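Local coordinates for protein transcriptional regulator (Actinomyces oris, PDB 5V8C) that acts as a phosphotransferase of the LytR-Cps2A-Psr family that mediates glycosylation of a cell-wall-anchored surface protein, at residues P12-P17 with G106-H111; E21-L26 with S234-L239; I67-R72 with Q191-V196; R167-L172 with V178-A183. All coordinates share one frame; numbering follows the deposited sequence.

Interaction 1: P12-P17 with G106-H111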
loop_
_atom_site.group_PDB
_atom_site.type_symbol
_atom_site.label_atom_id
_atom_site.label_comp_id
_atom_site.label_asym_id
_atom_site.label_seq_id
_atom_site.Cartn_x
_atom_site.Cartn_y
_atom_site.Cartn_z
ATOM N N PRO A 12 -1.265 0.264 18.741
ATOM C CA PRO A 12 -0.804 -0.874 19.550
ATOM C C PRO A 12 0.463 -0.542 20.328
ATOM O O PRO A 12 1.123 0.453 20.044
ATOM C CB PRO A 12 -0.524 -1.974 18.505
ATOM C CG PRO A 12 -1.066 -1.473 17.223
ATOM C CD PRO A 12 -1.024 0.010 17.306
ATOM N N THR A 13 0.811 -1.393 21.294
ATOM C CA THR A 13 2.024 -1.281 22.112
ATOM C C THR A 13 2.971 -2.437 21.787
ATOM O O THR A 13 2.516 -3.521 21.412
ATOM C CB THR A 13 1.682 -1.207 23.623
ATOM O OG1 THR A 13 0.894 -2.344 24.008
ATOM C CG2 THR A 13 0.960 0.096 24.006
ATOM N N THR A 14 4.280 -2.197 21.893
ATOM C CA THR A 14 5.297 -3.219 21.651
ATOM C C THR A 14 6.409 -3.171 22.690
ATOM O O THR A 14 6.642 -2.128 23.308
ATOM C CB THR A 14 5.866 -3.137 20.221
ATOM O OG1 THR A 14 6.598 -4.329 19.957
ATOM C CG2 THR A 14 6.787 -1.925 20.005
ATOM N N SER A 15 7.115 -4.300 22.846
ATOM C CA SER A 15 8.284 -4.429 23.714
ATOM C C SER A 15 9.548 -4.469 22.841
ATOM O O SER A 15 10.664 -4.449 23.361
ATOM C CB SER A 15 8.176 -5.684 24.576
ATOM O OG SER A 15 7.762 -6.810 23.820
ATOM N N SER A 16 9.357 -4.490 21.507
ATOM C CA SER A 16 10.418 -4.530 20.499
ATOM C C SER A 16 11.254 -3.243 20.465
ATOM O O SER A 16 10.695 -2.141 20.489
ATOM C CB SER A 16 9.820 -4.787 19.117
ATOM O OG SER A 16 10.799 -4.771 18.091
ATOM N N PRO A 17 12.593 -3.363 20.318
ATOM C CA PRO A 17 13.426 -2.155 20.200
ATOM C C PRO A 17 13.586 -1.686 18.747
ATOM O O PRO A 17 13.591 -0.479 18.494
ATOM C CB PRO A 17 14.764 -2.592 20.806
ATOM C CG PRO A 17 14.798 -4.107 20.649
ATOM C CD PRO A 17 13.415 -4.591 20.261
ATOM N N GLY A 106 2.882 -9.020 13.913
ATOM C CA GLY A 106 3.702 -8.336 14.903
ATOM C C GLY A 106 4.124 -6.954 14.468
ATOM O O GLY A 106 5.177 -6.473 14.893
ATOM N N ILE A 107 3.321 -6.300 13.608
ATOM C CA ILE A 107 3.682 -4.964 13.168
ATOM C C ILE A 107 2.945 -3.911 14.034
ATOM O O ILE A 107 1.726 -3.744 13.922
ATOM C CB ILE A 107 3.614 -4.718 11.613
ATOM C CG1 ILE A 107 2.370 -3.929 11.165
ATOM C CG2 ILE A 107 3.781 -5.993 10.784
ATOM C CD1 ILE A 107 2.660 -2.452 10.979
ATOM N N PRO A 108 3.683 -3.216 14.934
ATOM C CA PRO A 108 3.048 -2.177 15.758
ATOM C C PRO A 108 2.987 -0.842 15.009
ATOM O O PRO A 108 4.003 -0.165 14.832
ATOM C CB PRO A 108 3.940 -2.121 17.017
ATOM C CG PRO A 108 5.175 -2.956 16.691
ATOM C CD PRO A 108 5.124 -3.299 15.227
ATOM N N THR A 109 1.785 -0.478 14.555
ATOM C CA THR A 109 1.531 0.747 13.808
ATOM C C THR A 109 1.707 2.000 14.687
ATOM O O THR A 109 1.079 2.132 15.733
ATOM C CB THR A 109 0.167 0.647 13.121
ATOM O OG1 THR A 109 0.219 -0.433 12.197
ATOM C CG2 THR A 109 -0.224 1.914 12.386
ATOM N N THR A 110 2.567 2.914 14.234
ATOM C CA THR A 110 2.885 4.174 14.902
ATOM C C THR A 110 2.000 5.309 14.347
ATOM O O THR A 110 1.528 6.152 15.113
ATOM C CB THR A 110 4.404 4.414 14.789
ATOM O OG1 THR A 110 5.068 3.469 15.628
ATOM C CG2 THR A 110 4.826 5.819 15.190
ATOM N N HIS A 111 1.745 5.296 13.021
ATOM C CA HIS A 111 0.930 6.300 12.337
ATOM C C HIS A 111 0.002 5.642 11.311
ATOM O O HIS A 111 0.286 4.538 10.849
ATOM C CB HIS A 111 1.830 7.336 11.650
ATOM C CG HIS A 111 2.773 8.029 12.577
ATOM N ND1 HIS A 111 2.336 8.995 13.459
ATOM C CD2 HIS A 111 4.107 7.872 12.725
ATOM C CE1 HIS A 111 3.415 9.407 14.103
ATOM N NE2 HIS A 111 4.504 8.752 13.701
#
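Pro12 and Thr14 pack on Pro108 and Thr109 in an apolar contact without a hydrogen bond across it, where the N-terminal segment passes the loop leading from helix 94-105 into strand 111-115 of the central sheet. Thr13 and Thr14 form one edge of a small two-stranded antiparallel sheet whose other strand, 288-289, includes Cys288, tied by a disulfide to Cys102 of that helix. The contact therefore lies where an N-terminal and a C-terminal segment come together beside helix 94-105.

Pro108 is the centre of it. Its ring turns CG to Thr14, whose CB is 3.6 Å from that CG, and the two side chains meet at a slant. Both branches of Thr14 take part, since methyl CG2 and hydroxyl OG1 each stand 3.8 Å from Pro108 CG and straddle the ring atom. Two residues before Thr14, Pro12 sets its CG 4.4 Å from Pro108 CA and its CD 3.4 Å from the carbonyl oxygen Thr109 O. Val98 and Cys102 of helix 94-105 also touch the Pro12 ring.

The hydroxyl of Thr14 is occupied elsewhere. It bonds to Thr287 O in the C-terminal segment, and with OG1 placed opposite the backbone N (chi1 -166°) it also closes an ST turn, in which Ser16 N donates to Thr14 OG1 over 3.2 Å at 165°.

Interaction 2: E21-L26 with S234-L239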
loop_
_atom_site.group_PDB
_atom_site.type_symbol
_atom_site.label_atom_id
_atom_site.label_comp_id
_atom_site.label_asym_id
_atom_site.label_seq_id
_atom_site.Cartn_x
_atom_site.Cartn_y
_atom_site.Cartn_z
ATOM N N GLU A 21 9.437 3.863 13.921
ATOM C CA GLU A 21 8.307 4.517 13.272
ATOM C C GLU A 21 7.784 3.638 12.128
ATOM O O GLU A 21 8.535 3.307 11.203
ATOM C CB GLU A 21 8.699 5.914 12.776
ATOM C CG GLU A 21 7.518 6.749 12.318
ATOM C CD GLU A 21 7.833 8.217 12.112
ATOM O OE1 GLU A 21 7.911 8.955 13.121
ATOM O OE2 GLU A 21 7.986 8.633 10.941
ATOM N N THR A 22 6.530 3.194 12.234
ATOM C CA THR A 22 5.937 2.384 11.175
ATOM C C THR A 22 4.538 2.930 10.813
ATOM O O THR A 22 3.613 2.943 11.633
ATOM C CB THR A 22 6.022 0.864 11.449
ATOM O OG1 THR A 22 4.964 0.175 10.777
ATOM C CG2 THR A 22 6.056 0.513 12.921
ATOM N N TRP A 23 4.453 3.483 9.596
ATOM C CA TRP A 23 3.253 4.062 9.002
ATOM C C TRP A 23 2.480 2.968 8.291
ATOM O O TRP A 23 3.073 2.131 7.604
ATOM C CB TRP A 23 3.642 5.150 7.981
ATOM C CG TRP A 23 4.235 6.383 8.594
ATOM C CD1 TRP A 23 5.468 6.507 9.164
ATOM C CD2 TRP A 23 3.620 7.676 8.680
ATOM N NE1 TRP A 23 5.654 7.794 9.616
ATOM C CE2 TRP A 23 4.530 8.531 9.342
ATOM C CE3 TRP A 23 2.386 8.201 8.255
ATOM C CZ2 TRP A 23 4.246 9.879 9.590
ATOM C CZ3 TRP A 23 2.075 9.516 8.572
ATOM C CH2 TRP A 23 2.998 10.338 9.234
ATOM N N LEU A 24 1.164 2.951 8.474
ATOM C CA LEU A 24 0.326 1.993 7.789
ATOM C C LEU A 24 -0.463 2.783 6.760
ATOM O O LEU A 24 -1.166 3.740 7.114
ATOM C CB LEU A 24 -0.598 1.254 8.771
ATOM C CG LEU A 24 -1.595 0.246 8.171
ATOM C CD1 LEU A 24 -0.889 -0.826 7.327
ATOM C CD2 LEU A 24 -2.435 -0.399 9.259
ATOM N N ILE A 25 -0.243 2.466 5.478
ATOM C CA ILE A 25 -0.945 3.134 4.383
ATOM C C ILE A 25 -1.984 2.182 3.846
ATOM O O ILE A 25 -1.640 1.086 3.415
ATOM C CB ILE A 25 -0.007 3.677 3.269
ATOM C CG1 ILE A 25 1.101 4.593 3.863
ATOM C CG2 ILE A 25 -0.828 4.392 2.187
ATOM C CD1 ILE A 25 1.832 5.500 2.857
ATOM N N LEU A 26 -3.262 2.578 3.927
ATOM C CA LEU A 26 -4.357 1.741 3.471
ATOM C C LEU A 26 -5.144 2.356 2.320
ATOM O O LEU A 26 -5.732 3.435 2.472
ATOM C CB LEU A 26 -5.307 1.397 4.626
ATOM C CG LEU A 26 -4.729 0.689 5.839
ATOM C CD1 LEU A 26 -5.782 0.567 6.933
ATOM C CD2 LEU A 26 -4.195 -0.681 5.480
ATOM N N SER A 234 2.412 17.650 10.450
ATOM C CA SER A 234 3.852 17.893 10.527
ATOM C C SER A 234 4.628 16.571 10.604
ATOM O O SER A 234 5.732 16.486 10.071
ATOM C CB SER A 234 4.195 18.792 11.715
ATOM O OG SER A 234 3.512 18.423 12.903
ATOM N N ASP A 235 4.054 15.535 11.235
ATOM C CA ASP A 235 4.685 14.206 11.266
ATOM C C ASP A 235 4.774 13.645 9.829
ATOM O O ASP A 235 5.775 13.024 9.462
ATOM C CB ASP A 235 3.920 13.240 12.193
ATOM C CG ASP A 235 4.213 13.443 13.671
ATOM O OD1 ASP A 235 5.404 13.365 14.058
ATOM O OD2 ASP A 235 3.253 13.674 14.440
ATOM N N LEU A 236 3.760 13.956 9.004
ATOM C CA LEU A 236 3.711 13.589 7.599
ATOM C C LEU A 236 4.816 14.295 6.795
ATOM O O LEU A 236 5.381 13.694 5.886
ATOM C CB LEU A 236 2.321 13.904 7.029
ATOM C CG LEU A 236 1.910 13.156 5.756
ATOM C CD1 LEU A 236 2.285 11.692 5.825
ATOM C CD2 LEU A 236 0.429 13.295 5.502
ATOM N N ALA A 237 5.141 15.551 7.154
ATOM C CA ALA A 237 6.202 16.355 6.538
ATOM C C ALA A 237 7.577 15.732 6.796
ATOM O O ALA A 237 8.420 15.737 5.910
ATOM C CB ALA A 237 6.167 17.773 7.086
ATOM N N ALA A 238 7.798 15.208 8.007
ATOM C CA ALA A 238 9.025 14.522 8.410
ATOM C C ALA A 238 9.235 13.215 7.619
ATOM O O ALA A 238 10.376 12.846 7.341
ATOM C CB ALA A 238 8.982 14.225 9.903
ATOM N N LEU A 239 8.135 12.499 7.312
ATOM C CA LEU A 239 8.135 11.270 6.512
ATOM C C LEU A 239 8.606 11.615 5.099
ATOM O O LEU A 239 9.541 10.986 4.605
ATOM C CB LEU A 239 6.722 10.638 6.477
ATOM C CG LEU A 239 6.503 9.463 5.500
ATOM C CD1 LEU A 239 7.341 8.250 5.888
ATOM C CD2 LEU A 239 5.030 9.081 5.402
#
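Asp235 meets the indole of Trp23 through its backbone: Asp235 O comes obliquely to within 3.5 Å of Trp23 CZ2, while Asp235 CB stands 4.2 Å from Trp23 CH2. That carbonyl also accepts the helical bond from Leu239 N, and the Asp235 carboxylate turns back to Gly232 N. The Leu236 side chain does not start out toward the strand, but with CG opposite the backbone N (chi1 -159°) its CD1 reaches Trp23 CZ3 at 3.5 Å; a polyether molecule, probably from the crystallisation liquor, lies beside this leucine. Helix 233-248 here runs over the central mixed sheet, its local axis nearly perpendicular to strand 23-26 and 12.3 Å from it, and Trp23 spans the gap. One turn on from Asp235, Leu239 sets CD2 over a face of the six-membered ring, 3.9 Å from the centroid of Trp23, in a CH-pi contact close to the ring normal. Were Trp23 an alanine, a gap would probably open beside Leu236 and Leu239, and Glu21 OE2 would lose its indole donor. That donor is Trp23 NE1, which bonds to Glu21 OE2 over 2.8 Å at 176°, within the ring plane but from above the carboxylate plane.

Interaction 3: I67-R72 with Q191-V196. With PO4 (phosphate ion), chain C.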
loop_
_atom_site.group_PDB
_atom_site.type_symbol
_atom_site.label_atom_id
_atom_site.label_comp_id
_atom_site.label_asym_id
_atom_site.label_seq_id
_atom_site.Cartn_x
_atom_site.Cartn_y
_atom_site.Cartn_z
ATOM N N ILE A 67 9.610 0.193 2.023
ATOM C CA ILE A 67 8.170 0.026 1.903
ATOM C C ILE A 67 7.903 -1.457 1.674
ATOM O O ILE A 67 8.471 -2.054 0.760
ATOM C CB ILE A 67 7.590 0.933 0.787
ATOM C CG1 ILE A 67 7.693 2.416 1.190
ATOM C CG2 ILE A 67 6.148 0.547 0.431
ATOM C CD1 ILE A 67 7.632 3.377 0.040
ATOM N N ILE A 68 7.119 -2.061 2.570
ATOM C CA ILE A 68 6.749 -3.473 2.503
ATOM C C ILE A 68 5.294 -3.564 2.101
ATOM O O ILE A 68 4.416 -3.085 2.822
ATOM C CB ILE A 68 7.098 -4.274 3.794
ATOM C CG1 ILE A 68 8.629 -4.306 3.998
ATOM C CG2 ILE A 68 6.543 -5.704 3.718
ATOM C CD1 ILE A 68 9.086 -4.348 5.383
ATOM N N ASN A 69 5.058 -4.075 0.887
ATOM C CA ASN A 69 3.717 -4.195 0.336
ATOM C C ASN A 69 3.133 -5.519 0.817
ATOM O O ASN A 69 3.714 -6.578 0.573
ATOM C CB ASN A 69 3.766 -4.078 -1.201
ATOM C CG ASN A 69 2.434 -4.166 -1.919
ATOM O OD1 ASN A 69 1.390 -3.717 -1.431
ATOM N ND2 ASN A 69 2.457 -4.698 -3.134
ATOM N N LEU A 70 2.074 -5.443 1.630
ATOM C CA LEU A 70 1.435 -6.627 2.202
ATOM C C LEU A 70 0.283 -7.084 1.312
ATOM O O LEU A 70 -0.662 -6.316 1.112
ATOM C CB LEU A 70 0.939 -6.348 3.625
ATOM C CG LEU A 70 1.997 -5.973 4.667
ATOM C CD1 LEU A 70 1.345 -5.495 5.955
ATOM C CD2 LEU A 70 2.942 -7.130 4.953
ATOM N N PRO A 71 0.356 -8.310 0.737
ATOM C CA PRO A 71 -0.729 -8.777 -0.149
ATOM C C PRO A 71 -2.086 -8.864 0.557
ATOM O O PRO A 71 -2.168 -9.393 1.662
ATOM C CB PRO A 71 -0.227 -10.140 -0.634
ATOM C CG PRO A 71 0.748 -10.579 0.384
ATOM C CD PRO A 71 1.411 -9.332 0.874
ATOM N N ARG A 72 -3.135 -8.286 -0.062
ATOM C CA ARG A 72 -4.496 -8.196 0.487
ATOM C C ARG A 72 -5.154 -9.557 0.782
ATOM O O ARG A 72 -5.952 -9.669 1.714
ATOM C CB ARG A 72 -5.393 -7.338 -0.433
ATOM C CG ARG A 72 -5.635 -7.946 -1.827
ATOM C CD ARG A 72 -6.559 -7.127 -2.725
ATOM N NE ARG A 72 -7.900 -6.942 -2.158
ATOM C CZ ARG A 72 -8.871 -7.849 -2.203
ATOM N NH1 ARG A 72 -8.655 -9.037 -2.757
ATOM N NH2 ARG A 72 -10.063 -7.581 -1.685
ATOM N N GLN A 191 2.132 -6.845 -8.254
ATOM C CA GLN A 191 3.110 -6.333 -9.206
ATOM C C GLN A 191 2.687 -4.926 -9.671
ATOM O O GLN A 191 3.503 -4.000 -9.646
ATOM C CB GLN A 191 3.239 -7.324 -10.377
ATOM C CG GLN A 191 3.953 -6.815 -11.620
ATOM C CD GLN A 191 3.640 -7.715 -12.787
ATOM O OE1 GLN A 191 2.575 -7.618 -13.416
ATOM N NE2 GLN A 191 4.524 -8.665 -13.053
ATOM N N SER A 192 1.399 -4.753 -10.025
ATOM C CA SER A 192 0.884 -3.453 -10.447
ATOM C C SER A 192 0.936 -2.440 -9.304
ATOM O O SER A 192 1.409 -1.324 -9.521
ATOM C CB SER A 192 -0.523 -3.577 -11.017
ATOM O OG SER A 192 -1.438 -4.000 -10.022
ATOM N N THR A 193 0.548 -2.854 -8.071
ATOM C CA THR A 193 0.620 -1.995 -6.872
ATOM C C THR A 193 2.064 -1.594 -6.573
ATOM O O THR A 193 2.306 -0.449 -6.201
ATOM C CB THR A 193 -0.028 -2.655 -5.649
ATOM O OG1 THR A 193 0.515 -3.961 -5.483
ATOM C CG2 THR A 193 -1.538 -2.738 -5.750
ATOM N N ALA A 194 3.024 -2.526 -6.783
ATOM C CA ALA A 194 4.462 -2.296 -6.597
ATOM C C ALA A 194 4.961 -1.226 -7.568
ATOM O O ALA A 194 5.608 -0.265 -7.145
ATOM C CB ALA A 194 5.229 -3.593 -6.809
ATOM N N THR A 195 4.620 -1.377 -8.863
ATOM C CA THR A 195 4.961 -0.419 -9.916
ATOM C C THR A 195 4.341 0.941 -9.592
ATOM O O THR A 195 5.033 1.956 -9.655
ATOM C CB THR A 195 4.473 -0.923 -11.278
ATOM O OG1 THR A 195 4.812 -2.299 -11.421
ATOM C CG2 THR A 195 5.041 -0.113 -12.436
ATOM N N VAL A 196 3.038 0.949 -9.241
ATOM C CA VAL A 196 2.296 2.155 -8.888
ATOM C C VAL A 196 2.967 2.857 -7.718
ATOM O O VAL A 196 3.252 4.044 -7.828
ATOM C CB VAL A 196 0.803 1.845 -8.639
ATOM C CG1 VAL A 196 0.106 2.969 -7.880
ATOM C CG2 VAL A 196 0.086 1.555 -9.954
HETATM P P PO4 C . -12.756 -10.410 -3.718
HETATM O O1 PO4 C . -14.196 -11.081 -3.534
HETATM O O2 PO4 C . -11.712 -11.153 -2.760
HETATM O O3 PO4 C . -12.833 -8.864 -3.313
HETATM O O4 PO4 C . -12.301 -10.539 -5.198
#
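A single hydrogen bond between two buried side chains, Asn69 ND2 to Thr193 OG1, carries almost the whole of this contact, which buries only 84 Å² and joins a strand of the central mixed sheet to the long helix 182-208 in this LytR-Cps2A-Psr family fold. With CG opposite the backbone N (chi1 -179°), the Asn69 amide projects from strand 65-70 to the helix and crosses the threonine side chain at about a right angle. The bond to Thr193 OG1 is 3.1 Å long and bent (146° at the hydrogen), its acceptor tilted 24° from the amide plane.

Both ends have further partners. Asn69 ND2 also bonds to Asp256 OD2 on the neighbouring edge strand, so the amide nitrogen has two acceptors, Thr193 OG1 and Asp256 OD2, which probably fixes the rotation of the amide. Thr193 OG1 bonds back to the carbonyl of Ser190 in its own helix. A leucine in place of Asn69 would probably leave the Thr193 hydroxyl and the Asp256 carboxylate without this donor in a buried setting.

Beyond the end of the strand, Arg72 reaches a phosphate ion, probably from the crystallisation liquor. The ion may mark where a phosphate group of a substrate could lie, though this weak contact does not establish it. The bond from Arg72 NH2 to phosphate O3 is weak at 3.5 Å, while phosphate O2 lies in the guanidinium plane at its edge, 3.7 Å from Arg72 NH1.

Interaction 4: R167-L172 with V178-A183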
loop_
_atom_site.group_PDB
_atom_site.type_symbol
_atom_site.label_atom_id
_atom_site.label_comp_id
_atom_site.label_asym_id
_atom_site.label_seq_id
_atom_site.Cartn_x
_atom_site.Cartn_y
_atom_site.Cartn_z
ATOM N N ARG A 167 -9.411 -7.030 -10.685
ATOM C CA ARG A 167 -9.813 -8.298 -10.070
ATOM C C ARG A 167 -9.705 -9.453 -11.058
ATOM O O ARG A 167 -9.108 -10.482 -10.735
ATOM C CB ARG A 167 -11.236 -8.196 -9.495
ATOM N N HIS A 168 -10.255 -9.275 -12.265
ATOM C CA HIS A 168 -10.189 -10.284 -13.318
ATOM C C HIS A 168 -9.593 -9.675 -14.598
ATOM O O HIS A 168 -10.328 -9.187 -15.464
ATOM C CB HIS A 168 -11.567 -10.929 -13.559
ATOM C CG HIS A 168 -12.207 -11.455 -12.311
ATOM N ND1 HIS A 168 -13.260 -10.789 -11.704
ATOM C CD2 HIS A 168 -11.891 -12.543 -11.569
ATOM C CE1 HIS A 168 -13.565 -11.503 -10.633
ATOM N NE2 HIS A 168 -12.765 -12.565 -10.506
ATOM N N PRO A 169 -8.251 -9.632 -14.705
ATOM C CA PRO A 169 -7.637 -9.040 -15.903
ATOM C C PRO A 169 -7.687 -9.943 -17.132
ATOM O O PRO A 169 -7.156 -11.058 -17.113
ATOM C CB PRO A 169 -6.205 -8.731 -15.459
ATOM C CG PRO A 169 -5.935 -9.669 -14.342
ATOM C CD PRO A 169 -7.233 -10.144 -13.764
ATOM N N GLU A 170 -8.334 -9.462 -18.201
ATOM C CA GLU A 170 -8.397 -10.186 -19.469
ATOM C C GLU A 170 -7.152 -9.848 -20.266
ATOM O O GLU A 170 -6.698 -8.699 -20.264
ATOM C CB GLU A 170 -9.639 -9.807 -20.276
ATOM C CG GLU A 170 -10.915 -10.514 -19.863
ATOM C CD GLU A 170 -12.159 -9.836 -20.400
ATOM O OE1 GLU A 170 -12.355 -9.844 -21.637
ATOM O OE2 GLU A 170 -12.912 -9.249 -19.588
ATOM N N ILE A 171 -6.589 -10.850 -20.936
ATOM C CA ILE A 171 -5.375 -10.658 -21.711
ATOM C C ILE A 171 -5.513 -11.284 -23.107
ATOM O O ILE A 171 -6.426 -12.074 -23.332
ATOM C CB ILE A 171 -4.139 -11.129 -20.893
ATOM C CG1 ILE A 171 -2.935 -10.243 -21.171
ATOM C CG2 ILE A 171 -3.821 -12.617 -21.043
ATOM C CD1 ILE A 171 -2.643 -9.341 -20.093
ATOM N N LEU A 172 -4.667 -10.866 -24.060
ATOM C CA LEU A 172 -4.774 -11.348 -25.430
ATOM C C LEU A 172 -3.906 -12.599 -25.663
ATOM O O LEU A 172 -2.668 -12.521 -25.706
ATOM C CB LEU A 172 -4.415 -10.202 -26.393
ATOM C CG LEU A 172 -5.145 -10.080 -27.726
ATOM C CD1 LEU A 172 -4.621 -11.087 -28.738
ATOM C CD2 LEU A 172 -6.677 -10.089 -27.574
ATOM N N VAL A 178 -8.726 -13.459 -22.855
ATOM C CA VAL A 178 -8.739 -14.596 -21.957
ATOM C C VAL A 178 -8.452 -14.202 -20.499
ATOM O O VAL A 178 -7.559 -13.399 -20.219
ATOM C CB VAL A 178 -7.772 -15.675 -22.520
ATOM C CG1 VAL A 178 -6.661 -16.044 -21.544
ATOM C CG2 VAL A 178 -8.534 -16.902 -22.993
ATOM N N THR A 179 -9.247 -14.759 -19.581
ATOM C CA THR A 179 -9.069 -14.582 -18.145
ATOM C C THR A 179 -8.094 -15.645 -17.627
ATOM O O THR A 179 -7.949 -16.718 -18.222
ATOM C CB THR A 179 -10.415 -14.658 -17.403
ATOM O OG1 THR A 179 -11.182 -15.754 -17.910
ATOM C CG2 THR A 179 -11.209 -13.362 -17.490
ATOM N N MET A 180 -7.434 -15.344 -16.515
ATOM C CA MET A 180 -6.480 -16.256 -15.895
ATOM C C MET A 180 -6.918 -16.635 -14.468
ATOM O O MET A 180 -7.937 -16.130 -13.980
ATOM C CB MET A 180 -5.054 -15.663 -15.940
ATOM C CG MET A 180 -5.002 -14.141 -15.802
ATOM S SD MET A 180 -3.316 -13.508 -15.993
ATOM C CE MET A 180 -3.627 -11.762 -16.107
ATOM N N SER A 181 -6.161 -17.536 -13.809
ATOM C CA SER A 181 -6.430 -18.006 -12.446
ATOM C C SER A 181 -6.516 -16.854 -11.430
ATOM O O SER A 181 -6.014 -15.758 -11.694
ATOM C CB SER A 181 -5.362 -19.007 -12.018
ATOM O OG SER A 181 -5.694 -19.630 -10.789
ATOM N N GLN A 182 -7.158 -17.102 -10.272
ATOM C CA GLN A 182 -7.299 -16.102 -9.209
ATOM C C GLN A 182 -5.924 -15.687 -8.652
ATOM O O GLN A 182 -5.731 -14.520 -8.288
ATOM C CB GLN A 182 -8.213 -16.625 -8.089
ATOM C CG GLN A 182 -9.493 -15.810 -7.916
ATOM C CD GLN A 182 -9.481 -14.954 -6.670
ATOM O OE1 GLN A 182 -10.249 -15.176 -5.727
ATOM N NE2 GLN A 182 -8.632 -13.934 -6.648
ATOM N N ALA A 183 -4.971 -16.646 -8.614
ATOM C CA ALA A 183 -3.596 -16.426 -8.164
ATOM C C ALA A 183 -2.857 -15.558 -9.174
ATOM O O ALA A 183 -2.103 -14.671 -8.775
ATOM C CB ALA A 183 -2.872 -17.755 -7.994
#
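Pro169 and Met180 cross at about a right angle, Glu170 and Thr179 lie side by side, and Ile171 and Val178 share one face of the sheet: three pairs that close the base of a beta-hairpin. Strands 170-173 and 176-178 form it, at the edge of a small antiparallel sheet, and the chain then turns into helix 182-208 with Ser181 at the N-cap position.

The Met180 chain runs straight beyond CG (chi2 -176°), which carries its methyl across to the proline ring, where Met180 CE lies 3.6 Å from Pro169 CG. Pro169 is buried, and the touch joins the start of the hairpin to the residues leading into the helix. Arg188 of the same helix also touches Met180.

Glu170 and Thr179 point the same way, and the aliphatic part of the acid runs beside the threonine methyl, with Glu170 CG 3.7 Å from Thr179 CG2. The carboxylate goes on to a long, weak ion pair with Arg139 of the adjoining strand.

At the outer end the side chains only brush, Ile171 CG2 being 4.5 Å from Val178 CG1, and the backbone does the work. Val178 O accepts from Ile171 N at 2.8 Å and also meets Glu170 CA in a CA-H...O contact of 3.4 Å. The second bond of this antiparallel hydrogen-bonded pair runs from Val178 N to Ile171 O, 2.7 Å long, with an angle of 164° at the hydrogen.

Overall arrangement
Interactions 1 and 2 touch: the loop of 106-111 runs into the strand beside 23-28, with Thr110 N 2.8 Å from Thr22 O and His111 O 3.0 Å from Leu24 N, while the ring of His111 meets that of Trp23. Interaction 3 uses another strand of the same sheet, its centre about 17 Å from that of interaction 2, and faces helix 182-208 instead of helix 233-248. That long helix continues from interaction 4, whose centre is about 18 Å from that of interaction 3. Interaction 4 lies on the far side of the molecule from interaction 1, their centres about 37 Å apart. Of the four, interaction 3 includes the phosphate ion.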